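Local coordinates for protein acetamidase (Bacillus halodurans, PDB 2II1) that binds calcium ions and probably hydrolyses carbon-nitrogen bonds in linear amides, at residues L75-L80 with V167-E172; E67-G72 with V207-E212; V89-P94 with P106-F111; M14-V19 with G141-N146. All blocks are in the same frame, centred on the assembly; numbering follows the deposited sequence. Where two conformers were deposited one is given.

Interaction 1 of 4, residues L75-L80 with V167-E172; sequences LEIEIL and VYLPVE
The Tyr168 ring and the Glu76 carboxylate are the flat groups here. They lie side by side on one face of the sheet, pointing the same way, with their planes 64° apart. Glu76 CG is anti to the backbone N (chi1 176°) and the chain runs on extended, so its methylene CG comes to 3.7 Å from Tyr168 CE2 in an oblique approach to the ring. Glu76 OE2 is also 3.7 Å from Tyr168 CE2, while OE1 is bonded to Asn208 on the next strand. Beyond the two segments, Phe215 packs edge-to-face with the tyrosine.

Strands 74-84 and 166-170 are neighbours inside the large mixed sheet, with 201-210 on the other side of 74-84. Leu75 pairs with Leu169 and Ile77 with Val167 as antiparallel hydrogen-bonded pairs, and Glu76 with Tyr168 is the non-hydrogen-bonded pair between them. The bond from Val167 N to Ile77 O is the straightest, 2.7 Å long with 168° at the hydrogen. Leu75 O also receives a CA-H contact from Tyr168 CA at 3.2 Å.

The face bearing Leu75, Ile77, Val167 and Leu169 is aliphatic. The Ile77 and Leu169 side chains cross obliquely, CD1 to CD1 4.1 Å, and Leu75 CG meets Val171 CG2 at 4.1 Å, the two side chains at about a right angle.

An alanine at Tyr168 would probably leave the methylenes of Glu76 without their ring neighbour and Phe215 without its edge-to-face partner. The apolar face packs inward on Leu178 of strand 176-184, while the other sets a carboxylate beside a ring, with OE1 satisfied by Asn208 ND2.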
loop_
_atom_site.group_PDB
_atom_site.type_symbol
_atom_site.label_atom_id
_atom_site.label_comp_id
_atom_site.label_asym_id
_atom_site.label_seq_id
_atom_site.Cartn_x
_atom_site.Cartn_y
_atom_site.Cartn_z
ATOM N N LEU A 75 5.376 7.801 -24.070
ATOM C CA LEU A 75 6.152 6.618 -24.419
ATOM C C LEU A 75 5.472 5.431 -23.807
ATOM O O LEU A 75 5.001 5.493 -22.656
ATOM C CB LEU A 75 7.578 6.693 -23.899
ATOM C CG LEU A 75 8.508 7.710 -24.557
ATOM C CD1 LEU A 75 9.852 7.570 -23.916
ATOM C CD2 LEU A 75 8.605 7.532 -26.082
ATOM N N GLU A 76 5.414 4.361 -24.586
ATOM C CA GLU A 76 4.988 3.052 -24.120
ATOM C C GLU A 76 6.224 2.154 -24.052
ATOM O O GLU A 76 6.815 1.829 -25.070
ATOM C CB GLU A 76 3.936 2.467 -25.058
ATOM C CG GLU A 76 3.521 1.060 -24.689
ATOM C CD GLU A 76 2.580 0.459 -25.691
ATOM O OE1 GLU A 76 3.056 0.013 -26.745
ATOM O OE2 GLU A 76 1.375 0.433 -25.427
ATOM N N ILE A 77 6.635 1.788 -22.848
ATOM C CA ILE A 77 7.923 1.135 -22.655
ATOM C C ILE A 77 7.747 -0.242 -22.028
ATOM O O ILE A 77 7.329 -0.375 -20.879
ATOM C CB ILE A 77 8.871 1.957 -21.778
ATOM C CG1 ILE A 77 9.007 3.380 -22.345
ATOM C CG2 ILE A 77 10.222 1.201 -21.671
ATOM C CD1 ILE A 77 9.246 4.479 -21.298
ATOM N N GLU A 78 8.088 -1.255 -22.814
ATOM C CA GLU A 78 7.933 -2.637 -22.428
ATOM C C GLU A 78 9.241 -3.171 -21.857
ATOM O O GLU A 78 10.236 -3.265 -22.562
ATOM C CB GLU A 78 7.507 -3.406 -23.666
ATOM C CG GLU A 78 6.169 -2.833 -24.253
ATOM C CD GLU A 78 6.125 -2.770 -25.781
ATOM O OE1 GLU A 78 5.692 -3.768 -26.414
ATOM O OE2 GLU A 78 6.491 -1.707 -26.343
ATOM N N ILE A 79 9.249 -3.492 -20.572
ATOM C CA ILE A 79 10.461 -4.030 -19.908
ATOM C C ILE A 79 10.526 -5.514 -20.288
ATOM O O ILE A 79 9.716 -6.323 -19.825
ATOM C CB ILE A 79 10.471 -3.836 -18.344
ATOM C CG1 ILE A 79 10.169 -2.382 -17.957
ATOM C CG2 ILE A 79 11.814 -4.220 -17.731
ATOM C CD1 ILE A 79 11.187 -1.340 -18.483
ATOM N N LEU A 80 11.446 -5.841 -21.185
ATOM C CA LEU A 80 11.580 -7.212 -21.665
ATOM C C LEU A 80 12.451 -8.024 -20.694
ATOM O O LEU A 80 12.160 -9.191 -20.421
ATOM C CB LEU A 80 12.147 -7.219 -23.102
ATOM C CG LEU A 80 11.348 -6.423 -24.153
ATOM C CD1 LEU A 80 12.025 -6.466 -25.536
ATOM C CD2 LEU A 80 9.928 -6.967 -24.245
ATOM N N VAL A 167 5.533 0.467 -18.988
ATOM C CA VAL A 167 5.581 1.738 -18.291
ATOM C C VAL A 167 5.131 2.803 -19.272
ATOM O O VAL A 167 5.517 2.768 -20.439
ATOM C CB VAL A 167 7.029 2.093 -17.869
ATOM C CG1 VAL A 167 7.038 3.380 -17.025
ATOM C CG2 VAL A 167 7.637 0.971 -17.114
ATOM N N TYR A 168 4.340 3.755 -18.814
ATOM C CA TYR A 168 3.956 4.901 -19.655
ATOM C C TYR A 168 4.443 6.228 -19.060
ATOM O O TYR A 168 4.081 6.547 -17.953
ATOM C CB TYR A 168 2.440 4.954 -19.828
ATOM C CG TYR A 168 1.814 3.681 -20.388
ATOM C CD1 TYR A 168 1.412 2.658 -19.544
ATOM C CD2 TYR A 168 1.600 3.530 -21.749
ATOM C CE1 TYR A 168 0.832 1.494 -20.037
ATOM C CE2 TYR A 168 1.019 2.357 -22.258
ATOM C CZ TYR A 168 0.641 1.352 -21.387
ATOM O OH TYR A 168 0.061 0.204 -21.864
ATOM N N LEU A 169 5.274 6.974 -19.813
ATOM C CA LEU A 169 5.808 8.301 -19.407
ATOM C C LEU A 169 5.419 9.398 -20.412
ATOM O O LEU A 169 5.191 9.093 -21.575
ATOM C CB LEU A 169 7.331 8.269 -19.318
ATOM C CG LEU A 169 7.927 7.387 -18.227
ATOM C CD1 LEU A 169 9.441 7.362 -18.382
ATOM C CD2 LEU A 169 7.460 7.884 -16.838
ATOM N N PRO A 170 5.358 10.678 -19.967
ATOM C CA PRO A 170 5.000 11.757 -20.879
ATOM C C PRO A 170 6.161 12.102 -21.813
ATOM O O PRO A 170 7.334 11.933 -21.458
ATOM C CB PRO A 170 4.705 12.921 -19.936
ATOM C CG PRO A 170 5.607 12.656 -18.782
ATOM C CD PRO A 170 5.643 11.193 -18.614
ATOM N N VAL A 171 5.823 12.547 -23.007
ATOM C CA VAL A 171 6.772 13.240 -23.870
ATOM C C VAL A 171 6.430 14.713 -23.750
ATOM O O VAL A 171 5.375 15.152 -24.220
ATOM C CB VAL A 171 6.622 12.797 -25.341
ATOM C CG1 VAL A 171 7.508 13.659 -26.298
ATOM C CG2 VAL A 171 6.977 11.362 -25.463
ATOM N N GLU A 172 7.310 15.475 -23.099
ATOM C CA GLU A 172 7.094 16.903 -22.881
ATOM C C GLU A 172 8.071 17.773 -23.678
ATOM O O GLU A 172 7.845 18.961 -23.814
ATOM C CB GLU A 172 7.193 17.231 -21.403
ATOM C CG GLU A 172 6.162 16.530 -20.526
ATOM C CD GLU A 172 4.710 16.889 -20.866
ATOM O OE1 GLU A 172 4.461 17.860 -21.600
ATOM O OE2 GLU A 172 3.800 16.199 -20.382
#

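Interaction 2 of 4, residues E67-G72 with V207-E212; sequences EGARRG and VNVKKE
Val209 makes the close-packed part of this contact. Its side chain points toward the loop 67-72, with CG1 anti to the backbone N (chi1 171°) and CG2 beside it, so both methyls rest against the chain at Gly68 and Ala69. CG2 meets Ala69 CB at 3.8 Å, and CG1 lies 3.8 Å from the carbonyl oxygen of Gly68. Ala69 also touches Val171, and Val209 reaches Leu75 and Val66.

The loop is the connection between strand 60-67 and strand 74-84, which belong to different sheets; it passes beside the end of strand 201-210, a neighbour of 74-84. Gly68 and Gly72 both have positive phi, where a CB would be jammed against the carbonyl oxygen of the preceding residue.

Toward solvent the contact thins to one long arm. Lys211 bends at chi2 (-82°) and then extends to where NZ donates a hydrogen bond of 2.6 Å to Gly68 O, nearly along the C=O axis. Asp73 forms a salt bridge with the same ammonium group. Arg70 runs alongside Lys211, pointing the same way, and its aliphatic part approaches, CG 3.5 Å from Lys211 NZ; its guanidinium group leads away to a salt bridge with Asp174.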
loop_
_atom_site.group_PDB
_atom_site.type_symbol
_atom_site.label_atom_id
_atom_site.label_comp_id
_atom_site.label_asym_id
_atom_site.label_seq_id
_atom_site.Cartn_x
_atom_site.Cartn_y
_atom_site.Cartn_z
ATOM N N GLU A 67 12.933 9.295 -31.944
ATOM C CA GLU A 67 12.478 10.084 -33.121
ATOM C C GLU A 67 11.028 9.752 -33.403
ATOM O O GLU A 67 10.645 8.600 -33.283
ATOM C CB GLU A 67 13.290 9.768 -34.364
ATOM C CG GLU A 67 14.758 10.102 -34.245
ATOM C CD GLU A 67 15.495 10.108 -35.576
ATOM O OE1 GLU A 67 14.953 9.685 -36.646
ATOM O OE2 GLU A 67 16.657 10.563 -35.560
ATOM N N GLY A 68 10.239 10.760 -33.747
ATOM C CA GLY A 68 8.782 10.629 -33.915
ATOM C C GLY A 68 7.985 11.034 -32.679
ATOM O O GLY A 68 6.775 11.314 -32.781
ATOM N N ALA A 69 8.668 11.055 -31.519
ATOM C CA ALA A 69 8.096 11.460 -30.244
ATOM C C ALA A 69 8.080 12.975 -30.195
ATOM O O ALA A 69 9.114 13.611 -30.370
ATOM C CB ALA A 69 8.915 10.895 -29.053
ATOM N N ARG A 70 6.902 13.529 -29.932
ATOM C CA ARG A 70 6.654 14.959 -29.941
ATOM C C ARG A 70 5.937 15.371 -28.668
ATOM O O ARG A 70 5.256 14.568 -28.062
ATOM C CB ARG A 70 5.801 15.318 -31.174
ATOM C CG ARG A 70 6.466 14.993 -32.526
ATOM C CD ARG A 70 7.677 15.901 -32.743
ATOM N NE ARG A 70 8.325 15.682 -34.026
ATOM C CZ ARG A 70 9.281 16.456 -34.528
ATOM N NH1 ARG A 70 9.688 17.533 -33.863
ATOM N NH2 ARG A 70 9.815 16.170 -35.720
ATOM N N ARG A 71 6.092 16.622 -28.255
ATOM C CA ARG A 71 5.323 17.174 -27.131
ATOM C C ARG A 71 3.864 16.751 -27.179
ATOM O O ARG A 71 3.206 16.944 -28.196
ATOM C CB ARG A 71 5.352 18.707 -27.149
ATOM C CG ARG A 71 6.612 19.324 -26.643
ATOM C CD ARG A 71 6.782 20.782 -27.086
ATOM N NE ARG A 71 7.796 21.457 -26.269
ATOM C CZ ARG A 71 9.118 21.410 -26.473
ATOM N NH1 ARG A 71 9.648 20.730 -27.500
ATOM N NH2 ARG A 71 9.928 22.058 -25.637
ATOM N N GLY A 72 3.359 16.195 -26.078
ATOM C CA GLY A 72 1.969 15.700 -25.994
ATOM C C GLY A 72 1.768 14.198 -26.183
ATOM O O GLY A 72 0.732 13.665 -25.796
ATOM N N VAL A 207 10.745 0.499 -26.930
ATOM C CA VAL A 207 10.171 1.822 -26.765
ATOM C C VAL A 207 9.210 2.165 -27.915
ATOM O O VAL A 207 9.620 2.185 -29.094
ATOM C CB VAL A 207 11.278 2.903 -26.571
ATOM C CG1 VAL A 207 12.320 2.847 -27.689
ATOM C CG2 VAL A 207 10.653 4.290 -26.457
ATOM N N ASN A 208 7.935 2.423 -27.573
ATOM C CA ASN A 208 6.932 2.826 -28.564
ATOM C C ASN A 208 6.462 4.235 -28.312
ATOM O O ASN A 208 6.382 4.681 -27.166
ATOM C CB ASN A 208 5.725 1.887 -28.586
ATOM C CG ASN A 208 6.103 0.462 -28.867
ATOM O OD1 ASN A 208 6.913 0.181 -29.743
ATOM N ND2 ASN A 208 5.520 -0.455 -28.115
ATOM N N VAL A 209 6.184 4.953 -29.402
ATOM C CA VAL A 209 5.655 6.309 -29.319
ATOM C C VAL A 209 4.159 6.182 -29.508
ATOM O O VAL A 209 3.700 5.487 -30.431
ATOM C CB VAL A 209 6.255 7.234 -30.370
ATOM C CG1 VAL A 209 5.505 8.578 -30.391
ATOM C CG2 VAL A 209 7.718 7.447 -30.098
ATOM N N LYS A 210 3.409 6.774 -28.583
ATOM C CA LYS A 210 1.959 6.796 -28.658
ATOM C C LYS A 210 1.552 8.248 -28.819
ATOM O O LYS A 210 1.971 9.107 -28.052
ATOM C CB LYS A 210 1.291 6.165 -27.424
ATOM C CG LYS A 210 1.539 4.671 -27.249
ATOM C CD LYS A 210 0.917 3.833 -28.366
ATOM C CE LYS A 210 1.911 2.818 -28.920
ATOM N NZ LYS A 210 1.793 2.619 -30.409
ATOM N N LYS A 211 0.731 8.510 -29.833
ATOM C CA LYS A 211 0.400 9.858 -30.222
ATOM C C LYS A 211 -0.750 10.453 -29.435
ATOM O O LYS A 211 -0.919 11.672 -29.436
ATOM C CB LYS A 211 0.144 9.908 -31.730
ATOM C CG LYS A 211 1.429 9.701 -32.505
ATOM C CD LYS A 211 2.194 11.015 -32.577
ATOM C CE LYS A 211 3.665 10.857 -32.925
ATOM N NZ LYS A 211 4.365 12.174 -32.766
ATOM N N GLU A 212 -1.527 9.623 -28.749
ATOM C CA GLU A 212 -2.551 10.145 -27.876
ATOM C C GLU A 212 -2.263 9.736 -26.453
ATOM O O GLU A 212 -2.082 8.550 -26.149
ATOM C CB GLU A 212 -3.954 9.686 -28.267
ATOM C CG GLU A 212 -5.028 10.726 -27.872
ATOM C CD GLU A 212 -6.316 10.104 -27.365
ATOM O OE1 GLU A 212 -6.847 9.201 -28.052
ATOM O OE2 GLU A 212 -6.794 10.524 -26.280
#

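Interaction 3 of 4, residues V89-P94 with P106-F111; sequences VMTAAP and PTTKLF
Four backbone hydrogen bonds hold strands 89-92 and 107-111 together, in two antiparallel hydrogen-bonded pairs. Met90 and Lys109 exchange bonds in both directions, and so do Ala92 and Thr107. The bond from Met90 N to Lys109 O is the straightest, with 168° at the hydrogen and a length of 2.9 Å. The non-hydrogen-bonded pairs, Val89 with Leu110 and Thr91 with Thr108, alternate with them. CA-H contacts to carbonyl oxygens fill in the ladder; the shortest runs from Pro106 CA to Ala92 O at 3.2 Å.

The aromatic contact is made by Met90, a selenomethionine. Its CG is anti to the carbonyl carbon and lies 3.4 Å from Phe111 CE1. The chain then turns at chi3 (81°), leaving SE 4.4 Å from the ring centroid in an oblique Met-aromatic contact, 46° off the normal. The same face carries Ala92, Thr107 and Lys109, and there Met263 of the second subunit packs on Met90, Ala92 and Lys109.

Aliphatic contacts are slighter. On the other face, the Val89 and Thr108 side chains cross obliquely, CG1 to CG2 4.0 Å, while the hydroxyl of Thr108 is bonded to Gln47 O. At the loop end of the hairpin, the Pro94 and Pro106 rings cross at about a right angle, CD to CD 4.1 Å.

The long tip of Lys109 leaves the pair for Tyr120, giving a hydrogen bond to its carbonyl and a cation-pi contact. These strands form a beta-hairpin, the first two of a four-stranded antiparallel meander with 87-92 at its edge; it meets the other subunit and lies beside the calcium ligand Glu198.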
loop_
_atom_site.group_PDB
_atom_site.type_symbol
_atom_site.label_atom_id
_atom_site.label_comp_id
_atom_site.label_asym_id
_atom_site.label_seq_id
_atom_site.Cartn_x
_atom_site.Cartn_y
_atom_site.Cartn_z
ATOM N N VAL A 89 24.090 -3.955 -2.578
ATOM C CA VAL A 89 24.553 -3.139 -1.439
ATOM C C VAL A 89 23.359 -2.378 -0.801
ATOM O O VAL A 89 22.453 -1.864 -1.498
ATOM C CB VAL A 89 25.676 -2.110 -1.842
ATOM C CG1 VAL A 89 26.156 -1.300 -0.646
ATOM C CG2 VAL A 89 26.875 -2.801 -2.492
HETATM N N MSE A 90 23.349 -2.365 0.529
HETATM C CA MSE A 90 22.434 -1.544 1.292
HETATM C C MSE A 90 23.207 -0.727 2.327
HETATM O O MSE A 90 24.245 -1.167 2.858
HETATM C CB MSE A 90 21.382 -2.395 2.019
HETATM C CG MSE A 90 20.442 -3.179 1.115
HETATM SE SE MSE A 90 18.940 -3.995 2.103
HETATM C CE MSE A 90 17.865 -2.436 2.186
ATOM N N THR A 91 22.655 0.456 2.598
ATOM C CA THR A 91 23.144 1.381 3.589
ATOM C C THR A 91 22.014 1.787 4.583
ATOM O O THR A 91 20.943 2.255 4.172
ATOM C CB THR A 91 23.733 2.662 2.909
ATOM O OG1 THR A 91 22.678 3.433 2.330
ATOM C CG2 THR A 91 24.738 2.306 1.839
ATOM N N ALA A 92 22.270 1.572 5.878
ATOM C CA ALA A 92 21.454 2.125 6.968
ATOM C C ALA A 92 22.179 3.342 7.555
ATOM O O ALA A 92 23.297 3.192 8.046
ATOM C CB ALA A 92 21.221 1.071 8.063
ATOM N N ALA A 93 21.537 4.523 7.496
ATOM C CA ALA A 93 22.109 5.810 7.981
ATOM C C ALA A 93 21.169 6.515 8.953
ATOM O O ALA A 93 20.067 6.894 8.559
ATOM C CB ALA A 93 22.407 6.749 6.805
ATOM N N PRO A 94 21.593 6.692 10.214
ATOM C CA PRO A 94 20.885 7.572 11.145
ATOM C C PRO A 94 20.584 8.923 10.486
ATOM O O PRO A 94 21.412 9.425 9.724
ATOM C CB PRO A 94 21.881 7.711 12.289
ATOM C CG PRO A 94 22.613 6.447 12.274
ATOM C CD PRO A 94 22.755 6.061 10.862
ATOM N N PRO A 106 25.668 4.088 11.457
ATOM C CA PRO A 106 25.740 3.839 10.025
ATOM C C PRO A 106 26.245 2.429 9.799
ATOM O O PRO A 106 27.139 1.967 10.510
ATOM C CB PRO A 106 26.760 4.872 9.510
ATOM C CG PRO A 106 26.925 5.846 10.575
ATOM C CD PRO A 106 26.584 5.175 11.863
ATOM N N THR A 107 25.630 1.760 8.839
ATOM C CA THR A 107 25.871 0.357 8.549
ATOM C C THR A 107 25.805 0.162 7.032
ATOM O O THR A 107 24.922 0.707 6.400
ATOM C CB THR A 107 24.797 -0.491 9.217
ATOM O OG1 THR A 107 24.888 -0.295 10.635
ATOM C CG2 THR A 107 24.953 -1.969 8.864
ATOM N N THR A 108 26.771 -0.562 6.472
ATOM C CA THR A 108 26.784 -0.937 5.056
ATOM C C THR A 108 26.836 -2.452 4.937
ATOM O O THR A 108 27.607 -3.109 5.631
ATOM C CB THR A 108 27.992 -0.364 4.333
ATOM O OG1 THR A 108 27.940 1.052 4.389
ATOM C CG2 THR A 108 28.017 -0.810 2.854
ATOM N N LYS A 109 26.030 -3.017 4.056
ATOM C CA LYS A 109 26.014 -4.452 3.930
ATOM C C LYS A 109 25.921 -4.882 2.470
ATOM O O LYS A 109 25.160 -4.293 1.667
ATOM C CB LYS A 109 24.866 -5.020 4.755
ATOM C CG LYS A 109 24.780 -6.529 4.777
ATOM C CD LYS A 109 23.427 -6.965 5.321
ATOM C CE LYS A 109 23.199 -8.448 5.127
ATOM N NZ LYS A 109 24.302 -9.288 5.703
ATOM N N LEU A 110 26.692 -5.930 2.156
ATOM C CA LEU A 110 26.787 -6.493 0.806
ATOM C C LEU A 110 25.969 -7.777 0.678
ATOM O O LEU A 110 25.944 -8.613 1.589
ATOM C CB LEU A 110 28.271 -6.709 0.397
ATOM C CG LEU A 110 29.062 -5.409 0.074
ATOM C CD1 LEU A 110 30.549 -5.640 -0.188
ATOM C CD2 LEU A 110 28.461 -4.722 -1.119
ATOM N N PHE A 111 25.287 -7.911 -0.456
ATOM C CA PHE A 111 24.381 -9.021 -0.699
ATOM C C PHE A 111 24.834 -9.712 -1.957
ATOM O O PHE A 111 24.606 -9.206 -3.057
ATOM C CB PHE A 111 22.927 -8.545 -0.888
ATOM C CG PHE A 111 22.353 -7.905 0.320
ATOM C CD1 PHE A 111 22.721 -6.605 0.661
ATOM C CD2 PHE A 111 21.476 -8.595 1.141
ATOM C CE1 PHE A 111 22.222 -5.991 1.800
ATOM C CE2 PHE A 111 20.965 -7.989 2.286
ATOM C CZ PHE A 111 21.346 -6.677 2.627
#

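Interaction 4 of 4, residues M14-V19 with G141-N146; sequences MDKENV and GEPINN
Asp15 and Pro143 lie side by side, pointing the same way. Asp15 CG is anti to the backbone N (chi1 -171°), which sets the carboxylate along the proline ring, OD2 3.4 Å from Pro143 CG. The other oxygen, OD1, serves its own loop: it accepts from Glu17 N at 3.0 Å and from Lys16 NZ at 3.1 Å, the latter as a salt bridge. Both donors come from above the carboxylate plane, and together they hold the group in place.

Lys16 starts in the crowded position between the backbone N and the carbonyl carbon (chi1 74°) and bends twice, at chi2 and chi4. It thereby crosses obliquely to Pro143 and lays CE 3.2 Å from Gly141 O. A water joins the same two residues, accepting from Lys16 N and donating to Gly141 O.

Met14, a selenomethionine, crosses Asn146 at about a right angle. Bent at chi2 (-88°), it brings CG to 3.5 Å from Asn146 OD1, with CE close to the same oxygen. The amide's other end, ND2, is bonded to Asn58 O. Along the backbone, Met14 and Ile144 exchange two hydrogen bonds, Met14 N to Ile144 O at 2.9 Å with the donor above the carbonyl plane.

An alanine at Asp15 would remove both OD1 bonds and would probably loosen the turn and the hold on the Lys16 arm. The loop combines an Asx turn through Asp15 OD1 with a type I turn from Asp15 to Asn18, following a short two-stranded antiparallel ribbon (13-14 with 144-145), just past which Asn146 lies about 6 Å, side chain to side chain, from the calcium ligand Asn155.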
loop_
_atom_site.group_PDB
_atom_site.type_symbol
_atom_site.label_atom_id
_atom_site.label_comp_id
_atom_site.label_asym_id
_atom_site.label_seq_id
_atom_site.Cartn_x
_atom_site.Cartn_y
_atom_site.Cartn_z
HETATM N N MSE A 14 17.237 15.101 -14.796
HETATM C CA MSE A 14 16.306 14.965 -15.911
HETATM C C MSE A 14 16.136 16.376 -16.449
HETATM O O MSE A 14 15.542 17.231 -15.792
HETATM C CB MSE A 14 14.976 14.368 -15.417
HETATM C CG MSE A 14 15.108 12.971 -14.813
HETATM SE SE MSE A 14 14.957 11.500 -16.128
HETATM C CE MSE A 14 15.978 10.037 -15.116
ATOM N N ASP A 15 16.709 16.619 -17.629
ATOM C CA ASP A 15 16.956 17.963 -18.144
ATOM C C ASP A 15 16.801 17.932 -19.678
ATOM O O ASP A 15 17.435 17.123 -20.384
ATOM C CB ASP A 15 18.391 18.385 -17.754
ATOM C CG ASP A 15 18.716 19.875 -18.032
ATOM O OD1 ASP A 15 17.962 20.603 -18.717
ATOM O OD2 ASP A 15 19.787 20.310 -17.556
ATOM N N LYS A 16 15.922 18.796 -20.168
ATOM C CA LYS A 16 15.653 18.977 -21.587
ATOM C C LYS A 16 16.900 19.420 -22.350
ATOM O O LYS A 16 16.919 19.338 -23.563
ATOM C CB LYS A 16 14.570 20.032 -21.766
ATOM C CG LYS A 16 15.095 21.452 -21.500
ATOM C CD LYS A 16 14.123 22.394 -20.812
ATOM C CE LYS A 16 14.891 23.478 -19.987
ATOM N NZ LYS A 16 15.952 22.917 -19.006
ATOM N N GLU A 17 17.926 19.877 -21.630
ATOM C CA GLU A 17 19.155 20.389 -22.234
ATOM C C GLU A 17 20.284 19.383 -22.274
ATOM O O GLU A 17 21.322 19.663 -22.851
ATOM C CB GLU A 17 19.628 21.644 -21.496
ATOM C CG GLU A 17 18.757 22.864 -21.750
ATOM C CD GLU A 17 18.715 23.261 -23.214
ATOM O OE1 GLU A 17 19.789 23.320 -23.863
ATOM O OE2 GLU A 17 17.605 23.510 -23.727
ATOM N N ASN A 18 20.088 18.214 -21.673
ATOM C CA ASN A 18 21.033 17.110 -21.815
ATOM C C ASN A 18 21.065 16.630 -23.266
ATOM O O ASN A 18 20.007 16.454 -23.888
ATOM C CB ASN A 18 20.659 15.942 -20.883
ATOM C CG ASN A 18 20.876 16.270 -19.411
ATOM O OD1 ASN A 18 21.738 17.075 -19.058
ATOM N ND2 ASN A 18 20.095 15.636 -18.545
ATOM N N VAL A 19 22.264 16.438 -23.815
ATOM C CA VAL A 19 22.387 16.081 -25.229
ATOM C C VAL A 19 22.168 14.561 -25.357
ATOM O O VAL A 19 22.700 13.804 -24.579
ATOM C CB VAL A 19 23.750 16.515 -25.846
ATOM C CG1 VAL A 19 23.769 16.193 -27.330
ATOM C CG2 VAL A 19 23.991 18.011 -25.638
ATOM N N GLY A 141 10.100 22.170 -18.045
ATOM C CA GLY A 141 10.601 23.371 -17.374
ATOM C C GLY A 141 12.031 23.227 -16.904
ATOM O O GLY A 141 12.881 22.760 -17.654
ATOM N N GLU A 142 12.285 23.623 -15.655
ATOM C CA GLU A 142 13.607 23.480 -15.031
ATOM C C GLU A 142 13.966 21.994 -14.812
ATOM O O GLU A 142 13.088 21.164 -14.607
ATOM C CB GLU A 142 13.682 24.229 -13.686
ATOM C CG GLU A 142 13.374 25.746 -13.737
ATOM C CD GLU A 142 14.432 26.587 -14.470
ATOM O OE1 GLU A 142 15.463 26.033 -14.905
ATOM O OE2 GLU A 142 14.235 27.824 -14.599
ATOM N N PRO A 143 15.270 21.671 -14.823
ATOM C CA PRO A 143 15.739 20.299 -14.614
ATOM C C PRO A 143 15.376 19.794 -13.239
ATOM O O PRO A 143 15.352 20.570 -12.274
ATOM C CB PRO A 143 17.263 20.423 -14.688
ATOM C CG PRO A 143 17.524 21.705 -15.359
ATOM C CD PRO A 143 16.392 22.608 -14.996
ATOM N N ILE A 144 15.122 18.503 -13.137
ATOM C CA ILE A 144 14.740 17.913 -11.863
ATOM C C ILE A 144 15.771 16.841 -11.544
ATOM O O ILE A 144 15.919 15.851 -12.284
ATOM C CB ILE A 144 13.284 17.340 -11.924
ATOM C CG1 ILE A 144 12.300 18.459 -12.315
ATOM C CG2 ILE A 144 12.900 16.690 -10.607
ATOM C CD1 ILE A 144 10.831 18.118 -12.298
ATOM N N ASN A 145 16.490 17.021 -10.442
ATOM C CA ASN A 145 17.446 15.982 -10.022
ATOM C C ASN A 145 16.838 14.580 -10.047
ATOM O O ASN A 145 15.671 14.400 -9.672
ATOM C CB ASN A 145 17.990 16.274 -8.617
ATOM C CG ASN A 145 19.180 15.415 -8.263
ATOM O OD1 ASN A 145 19.047 14.406 -7.575
ATOM N ND2 ASN A 145 20.354 15.805 -8.739
ATOM N N ASN A 146 17.641 13.593 -10.454
ATOM C CA ASN A 146 17.189 12.188 -10.580
ATOM C C ASN A 146 16.590 11.614 -9.293
ATOM O O ASN A 146 15.700 10.775 -9.362
ATOM C CB ASN A 146 18.334 11.244 -11.044
ATOM C CG ASN A 146 18.689 11.395 -12.536
ATOM O OD1 ASN A 146 18.112 12.218 -13.248
ATOM N ND2 ASN A 146 19.640 10.578 -13.013
HETATM O O HOH W 1 13.981 20.193 -18.193
#

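In the fold
Interactions 1 and 2 form one continuous patch, their centres 9 Å apart: strands 74-84 and 201-210 are neighbours in the large mixed sheet, Glu76 N lies 2.8 Å from Asn208 O, and Gly72 N lies 2.9 Å from Val171 O. Interaction 4 sits close by without touching, its nearest atoms about 7 Å from interaction 1 and about 6 Å from interaction 2. Interaction 3 lies on the opposite side of the chain's centre from both, centres about 32 Å from interaction 1 and about 40 Å from interaction 2. The calcium sites, which share Asp182, lie near interactions 3 and 4: the side chains of Met90 and Asn146 come to about 9 Å and about 8 Å of a bound calcium.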